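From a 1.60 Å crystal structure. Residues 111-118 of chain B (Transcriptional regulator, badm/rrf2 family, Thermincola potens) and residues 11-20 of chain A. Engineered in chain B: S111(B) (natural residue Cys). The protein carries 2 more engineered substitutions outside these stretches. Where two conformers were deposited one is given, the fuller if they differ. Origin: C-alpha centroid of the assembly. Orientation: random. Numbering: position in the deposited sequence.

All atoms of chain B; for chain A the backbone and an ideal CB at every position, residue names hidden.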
ATOM      1  N   SER B 111      -4.457  19.153  -2.709  1.00 23.46           N
ATOM      2  CA  SER B 111      -5.225  18.021  -3.197  1.00 22.70           C
ATOM      3  C   SER B 111      -5.682  17.192  -2.032  1.00 26.57           C
ATOM      4  O   SER B 111      -4.859  16.555  -1.353  1.00 24.61           O
ATOM      5  CB  SER B 111      -4.382  17.137  -4.119  1.00 28.23           C
ATOM      6  OG  SER B 111      -5.072  15.930  -4.435  1.00 30.36           O
ATOM      7  N   VAL B 112      -6.980  17.192  -1.761  1.00 23.45           N
ATOM      8  CA  VAL B 112      -7.490  16.338  -0.695  0.60 21.23           C
ATOM      9  C   VAL B 112      -7.308  14.868  -1.056  1.00 22.97           C
ATOM     10  O   VAL B 112      -7.115  14.042  -0.174  1.00 22.87           O
ATOM     11  CB  VAL B 112      -8.974  16.621  -0.392  0.60 26.62           C
ATOM     12  CG1 VAL B 112      -9.802  16.295  -1.590  0.60 29.42           C
ATOM     13  CG2 VAL B 112      -9.439  15.821   0.825  0.60 22.73           C
ATOM     14  N   THR B 113      -7.358  14.534  -2.354  1.00 19.35           N
ATOM     15  CA  THR B 113      -7.144  13.141  -2.778  0.63 18.77           C
ATOM     16  C   THR B 113      -5.732  12.686  -2.417  1.00 21.70           C
ATOM     17  O   THR B 113      -5.535  11.580  -1.901  1.00 21.75           O
ATOM     18  CB  THR B 113      -7.388  12.945  -4.292  0.63 24.58           C
ATOM     19  OG1 THR B 113      -8.758  13.229  -4.589  0.63 23.83           O
ATOM     20  CG2 THR B 113      -7.078  11.505  -4.726  0.63 18.61           C
ATOM     21  N   LYS B 114      -4.745  13.531  -2.682  1.00 20.91           N
ATOM     22  CA  LYS B 114      -3.377  13.183  -2.281  1.00 21.15           C
ATOM     23  C   LYS B 114      -3.271  13.016  -0.768  1.00 23.20           C
ATOM     24  O   LYS B 114      -2.482  12.188  -0.288  1.00 22.75           O
ATOM     25  CB  LYS B 114      -2.360  14.213  -2.752  1.00 24.89           C
ATOM     26  CG  LYS B 114      -2.023  14.135  -4.234  1.00 32.90           C
ATOM     27  CD  LYS B 114      -1.049  15.251  -4.590  1.00 38.95           C
ATOM     28  CE  LYS B 114      -0.662  15.253  -6.051  1.00 51.31           C
ATOM     29  NZ  LYS B 114       0.235  16.413  -6.345  1.00 50.67           N
ATOM     30  N   SER B 115      -4.037  13.801  -0.008  1.00 20.17           N
ATOM     31  CA  SER B 115      -3.962  13.673   1.451  1.00 24.21           C
ATOM     32  C   SER B 115      -4.467  12.308   1.908  1.00 22.33           C
ATOM     33  O   SER B 115      -3.973  11.750   2.902  1.00 24.79           O
ATOM     34  CB  SER B 115      -4.692  14.810   2.166  1.00 26.57           C
ATOM     35  OG  SER B 115      -6.097  14.627   2.131  1.00 28.90           O
ATOM     36  N   VAL B 116      -5.421  11.752   1.174  1.00 19.53           N
ATOM     37  CA  VAL B 116      -5.890  10.397   1.468  1.00 21.86           C
ATOM     38  C   VAL B 116      -4.752   9.405   1.272  1.00 20.67           C
ATOM     39  O   VAL B 116      -4.521   8.534   2.126  1.00 21.47           O
ATOM     40  CB  VAL B 116      -7.069   9.978   0.583  1.00 23.25           C
ATOM     41  CG1 VAL B 116      -7.504   8.582   0.925  1.00 24.80           C
ATOM     42  CG2 VAL B 116      -8.249  10.912   0.795  1.00 23.22           C
ATOM     43  N   TRP B 117      -4.011   9.542   0.175  1.00 18.04           N
ATOM     44  CA  TRP B 117      -2.919   8.585  -0.055  1.00 15.74           C
ATOM     45  C   TRP B 117      -1.819   8.762   0.972  1.00 19.79           C
ATOM     46  O   TRP B 117      -1.159   7.798   1.325  1.00 19.67           O
ATOM     47  CB  TRP B 117      -2.315   8.678  -1.459  1.00 19.02           C
ATOM     48  CG  TRP B 117      -3.316   8.633  -2.561  1.00 20.00           C
ATOM     49  CD1 TRP B 117      -3.377   9.482  -3.623  1.00 26.61           C
ATOM     50  CD2 TRP B 117      -4.395   7.704  -2.726  1.00 24.07           C
ATOM     51  NE1 TRP B 117      -4.432   9.150  -4.441  1.00 23.70           N
ATOM     52  CE2 TRP B 117      -5.092   8.083  -3.900  1.00 22.28           C
ATOM     53  CE3 TRP B 117      -4.864   6.619  -1.986  1.00 34.11           C
ATOM     54  CZ2 TRP B 117      -6.197   7.380  -4.374  1.00 28.70           C
ATOM     55  CZ3 TRP B 117      -5.980   5.933  -2.452  1.00 44.46           C
ATOM     56  CH2 TRP B 117      -6.634   6.320  -3.635  1.00 34.95           C
ATOM     57  N   GLU B 118      -1.631   9.982   1.462  1.00 18.54           N
ATOM     58  CA  GLU B 118      -0.615  10.224   2.491  1.00 20.60           C
ATOM     59  C   GLU B 118      -0.997   9.484   3.759  1.00 25.92           C
ATOM     60  O   GLU B 118      -0.130   8.962   4.483  1.00 23.93           O
ATOM     61  CB  GLU B 118      -0.482  11.721   2.762  1.00 25.93           C
ATOM     62  CG  GLU B 118       0.663  12.140   3.664  1.00 32.16           C
ATOM     63  CD  GLU B 118       0.388  11.946   5.149  1.00 67.10           C
ATOM     64  OE1 GLU B 118      -0.794  11.776   5.523  1.00 74.48           O
ATOM     65  OE2 GLU B 118       1.359  11.966   5.944  1.00 76.69           O
TER
ATOM     66  N   UNK A  11      -6.565   4.430  -9.473  1.00 23.18           N
ATOM     67  CA  UNK A  11      -7.012   4.772  -8.137  1.00 23.58           C
ATOM     68  C   UNK A  11      -7.025   6.277  -7.990  1.00 25.35           C
ATOM     69  O   UNK A  11      -7.974   6.875  -7.459  1.00 22.63           O
ATOM     70  CB  UNK A  11      -6.121   4.128  -7.073  1.00 23.58           C
ATOM     71  N   UNK A  12      -5.965   6.903  -8.476  1.00 21.96           N
ATOM     72  CA  UNK A  12      -5.827   8.319  -8.286  1.00 23.61           C
ATOM     73  C   UNK A  12      -6.902   9.042  -9.084  1.00 21.32           C
ATOM     74  O   UNK A  12      -7.614   9.907  -8.546  1.00 23.84           O
ATOM     75  CB  UNK A  12      -4.428   8.787  -8.692  1.00 23.61           C
ATOM     76  N   UNK A  13      -7.059   8.692 -10.357  1.00 19.41           N
ATOM     77  CA  UNK A  13      -8.084   9.374 -11.153  1.00 23.98           C
ATOM     78  C   UNK A  13      -9.517   9.008 -10.754  1.00 20.76           C
ATOM     79  O   UNK A  13     -10.426   9.856 -10.842  1.00 19.84           O
ATOM     80  CB  UNK A  13      -7.877   9.051 -12.634  1.00 23.98           C
ATOM     81  N   UNK A  14      -9.732   7.768 -10.322  1.00 20.51           N
ATOM     82  CA  UNK A  14     -11.039   7.335  -9.850  1.00 20.53           C
ATOM     83  C   UNK A  14     -11.515   8.173  -8.677  1.00 21.89           C
ATOM     84  O   UNK A  14     -12.638   8.737  -8.670  1.00 20.97           O
ATOM     85  CB  UNK A  14     -10.997   5.858  -9.454  1.00 20.53           C
ATOM     86  N   UNK A  15     -10.638   8.313  -7.695  1.00 18.77           N
ATOM     87  CA  UNK A  15     -10.962   9.118  -6.527  1.00 18.00           C
ATOM     88  C   UNK A  15     -11.049  10.597  -6.876  1.00 20.27           C
ATOM     89  O   UNK A  15     -11.964  11.271  -6.398  1.00 20.45           O
ATOM     90  CB  UNK A  15      -9.920   8.899  -5.428  1.00 18.00           C
ATOM     91  N   UNK A  16     -10.138  11.109  -7.704  1.00 18.64           N
ATOM     92  CA  UNK A  16     -10.237  12.524  -8.097  1.00 20.96           C
ATOM     93  C   UNK A  16     -11.568  12.820  -8.766  1.00 20.17           C
ATOM     94  O   UNK A  16     -12.177  13.857  -8.508  1.00 21.95           O
ATOM     95  CB  UNK A  16      -9.091  12.901  -9.038  1.00 20.96           C
ATOM     96  N   UNK A  17     -12.006  11.931  -9.651  1.00 18.12           N
ATOM     97  CA  UNK A  17     -13.227  12.209 -10.421  1.00 19.63           C
ATOM     98  C   UNK A  17     -14.446  12.129  -9.505  1.00 19.39           C
ATOM     99  O   UNK A  17     -15.377  12.948  -9.612  1.00 19.03           O
ATOM    100  CB  UNK A  17     -13.371  11.229 -11.587  1.00 19.63           C
ATOM    101  N   UNK A  18     -14.430  11.156  -8.585  1.00 19.47           N
ATOM    102  CA  UNK A  18     -15.548  10.994  -7.658  1.00 18.28           C
ATOM    103  C   UNK A  18     -15.599  12.164  -6.703  1.00 20.36           C
ATOM    104  O   UNK A  18     -16.686  12.631  -6.350  1.00 19.05           O
ATOM    105  CB  UNK A  18     -15.434   9.679  -6.883  1.00 18.28           C
ATOM    106  N   UNK A  19     -14.434  12.663  -6.303  1.00 15.47           N
ATOM    107  CA  UNK A  19     -14.411  13.818  -5.415  1.00 16.96           C
ATOM    108  C   UNK A  19     -14.919  15.069  -6.139  1.00 22.33           C
ATOM    109  O   UNK A  19     -15.652  15.879  -5.565  1.00 20.26           O
ATOM    110  CB  UNK A  19     -12.996  14.050  -4.881  1.00 16.96           C
ATOM    111  N   UNK A  20     -14.525  15.235  -7.394  1.00 17.57           N
ATOM    112  CA  UNK A  20     -15.038  16.374  -8.175  1.00 18.76           C
ATOM    113  C   UNK A  20     -16.562  16.302  -8.244  1.00 18.66           C
ATOM    114  O   UNK A  20     -17.268  17.321  -8.038  1.00 20.41           O
ATOM    115  CB  UNK A  20     -14.440  16.387  -9.583  1.00 18.76           C
TER

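Two helices pack at a steep angle here, their N-to-C directions 133° apart and their axes approaching to 9.9 Å. All ten positions of chain A have helical backbone angles, so the backbone angles exclude little beyond proline's poor fit, and chain B guides the choice only where it comes within reach.

Position 11 points its CA-to-CB bond toward chain B, and its ideal CB would lie 4.1 Å from W117(B) CH2. A small residue such as glycine or alanine suits a place this close to the ring; the ideal CB by itself does not rule out others. The residue is glycine, G11(A). The edge of the indole lies against the backbone, with W117(B) CZ2 3.6 Å from G11(A) O.

Position 12 leaves sideways, with its ideal CB 4.3 Å from W117(B) NE1. The indole N-H is a donor in need of an acceptor, and the T113(B) methyl lies a little farther off. Asparagine, glutamine, a carboxylate or histidine could all answer; an aliphatic chain would pack but leave the donor unserved. The deposited residue is H12(A). Its chi1 is t, and the end of the side chain swings nearer than its first bond suggests. W117(B) NE1 donates to H12(A) ND1 at 3.0 Å, with an angle of 153° at the hydrogen, so ND1 serves as an acceptor. The two rings meet rim to rim, each offering its edge to the hydrogen bond. The imidazole also spans outward, its CE1 4.0 Å from K114(B) CG, and its ND1 lies 3.7 Å from T113(B) CG2.

Positions 13 and 14 meet nothing of this stretch, the first directed away and the second sideways, so chain B sets no preference; they are Y13(A) and G14(A).

Position 15 faces chain B between two apolar surfaces, its ideal CB 3.9 Å from T113(B) CG2 and 4.2 Å from W117(B) CZ2. A compact aliphatic residue fits: valine, alanine, perhaps isoleucine. It is V15(A), chi1 t, and its branches divide the work: CG1 reaches T113(B) CG2 at 3.7 Å, while CG2 meets W117(B) CH2 at 3.8 Å.

Position 16 is where the backbones come closest, its CA lying 6.2 Å from T113(B) CA. The bond runs sideways, so a flexible or polar chain can pass the threonine. Q16(A) does so: its CG lies 3.9 Å from T113(B) OG1, and its amide NE2 is hydrogen-bonded elsewhere in the structure.

Positions 17 and 18 have nothing of chain B in reach and hold A17(A) and M18(A).

Position 19 turns toward chain B again, its ideal CB 5.1 Å from V112(B) CG1. There is room for a large apolar residue: leucine, methionine or phenylalanine. F19(A), chi1 t, turns one ring face to the valine, V112(B) CG1 standing 3.5 Å from the ring centroid in a CH-pi contact. With residues 12, 15 and 16 it also completes the hole that receives T113(B).

Position 20 is out of reach; D20(A) spends both carboxylate oxygens on hydrogen bonds elsewhere.

Chain A, residues 11-20: GHYGVQAMFD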
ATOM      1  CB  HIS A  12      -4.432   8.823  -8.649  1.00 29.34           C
ATOM      2  CG  HIS A  12      -4.222  10.251  -8.277  1.00 37.62           C
ATOM      3  ND1 HIS A  12      -4.236  10.683  -6.967  1.00 35.99           N
ATOM      4  CD2 HIS A  12      -4.053  11.362  -9.034  1.00 37.30           C
ATOM      5  CE1 HIS A  12      -4.072  11.994  -6.933  1.00 38.69           C
ATOM      6  NE2 HIS A  12      -3.948  12.430  -8.177  1.00 40.81           N
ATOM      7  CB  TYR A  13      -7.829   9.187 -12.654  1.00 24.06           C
ATOM      8  CG  TYR A  13      -6.501   9.782 -13.093  1.00 30.78           C
ATOM      9  CD1 TYR A  13      -5.834  10.705 -12.293  1.00 44.50           C
ATOM     10  CD2 TYR A  13      -5.925   9.440 -14.302  1.00 35.71           C
ATOM     11  CE1 TYR A  13      -4.621  11.261 -12.683  1.00 45.16           C
ATOM     12  CE2 TYR A  13      -4.704   9.987 -14.696  1.00 48.82           C
ATOM     13  CZ  TYR A  13      -4.062  10.895 -13.882  1.00 49.68           C
ATOM     14  OH  TYR A  13      -2.859  11.442 -14.268  1.00 63.16           O
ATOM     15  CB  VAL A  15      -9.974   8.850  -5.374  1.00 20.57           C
ATOM     16  CG1 VAL A  15     -10.282   9.746  -4.169  1.00 23.73           C
ATOM     17  CG2 VAL A  15     -10.077   7.389  -4.981  1.00 21.30           C
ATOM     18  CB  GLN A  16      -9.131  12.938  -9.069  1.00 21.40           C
ATOM     19  CG  GLN A  16      -7.804  13.240  -8.416  1.00 29.31           C
ATOM     20  CD  GLN A  16      -6.810  13.794  -9.424  1.00 42.75           C
ATOM     21  OE1 GLN A  16      -6.146  13.042 -10.135  1.00 56.34           O
ATOM     22  NE2 GLN A  16      -6.717  15.110  -9.497  1.00 42.90           N
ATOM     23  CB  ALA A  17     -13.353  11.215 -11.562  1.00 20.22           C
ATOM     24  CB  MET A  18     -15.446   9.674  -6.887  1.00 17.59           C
ATOM     25  CG  MET A  18     -15.692   8.438  -7.774  1.00 17.14           C
ATOM     26  SD  MET A  18     -17.447   8.369  -8.294  1.00 20.75           S
ATOM     27  CE  MET A  18     -18.260   8.096  -6.738  1.00 19.09           C
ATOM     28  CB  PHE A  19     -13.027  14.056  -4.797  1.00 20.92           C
ATOM     29  CG  PHE A  19     -13.007  15.211  -3.840  1.00 18.18           C
ATOM     30  CD1 PHE A  19     -13.737  15.158  -2.657  1.00 21.29           C
ATOM     31  CD2 PHE A  19     -12.311  16.362  -4.144  1.00 22.55           C
ATOM     32  CE1 PHE A  19     -13.757  16.253  -1.779  1.00 19.48           C
ATOM     33  CE2 PHE A  19     -12.332  17.451  -3.282  1.00 32.78           C
ATOM     34  CZ  PHE A  19     -13.046  17.383  -2.087  1.00 24.83           C
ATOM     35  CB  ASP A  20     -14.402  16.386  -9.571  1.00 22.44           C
ATOM     36  CG  ASP A  20     -14.822  17.602 -10.408  1.00 24.70           C
ATOM     37  OD1 ASP A  20     -15.988  17.658 -10.846  1.00 26.58           O
ATOM     38  OD2 ASP A  20     -13.963  18.493 -10.631  1.00 31.73           O
TER
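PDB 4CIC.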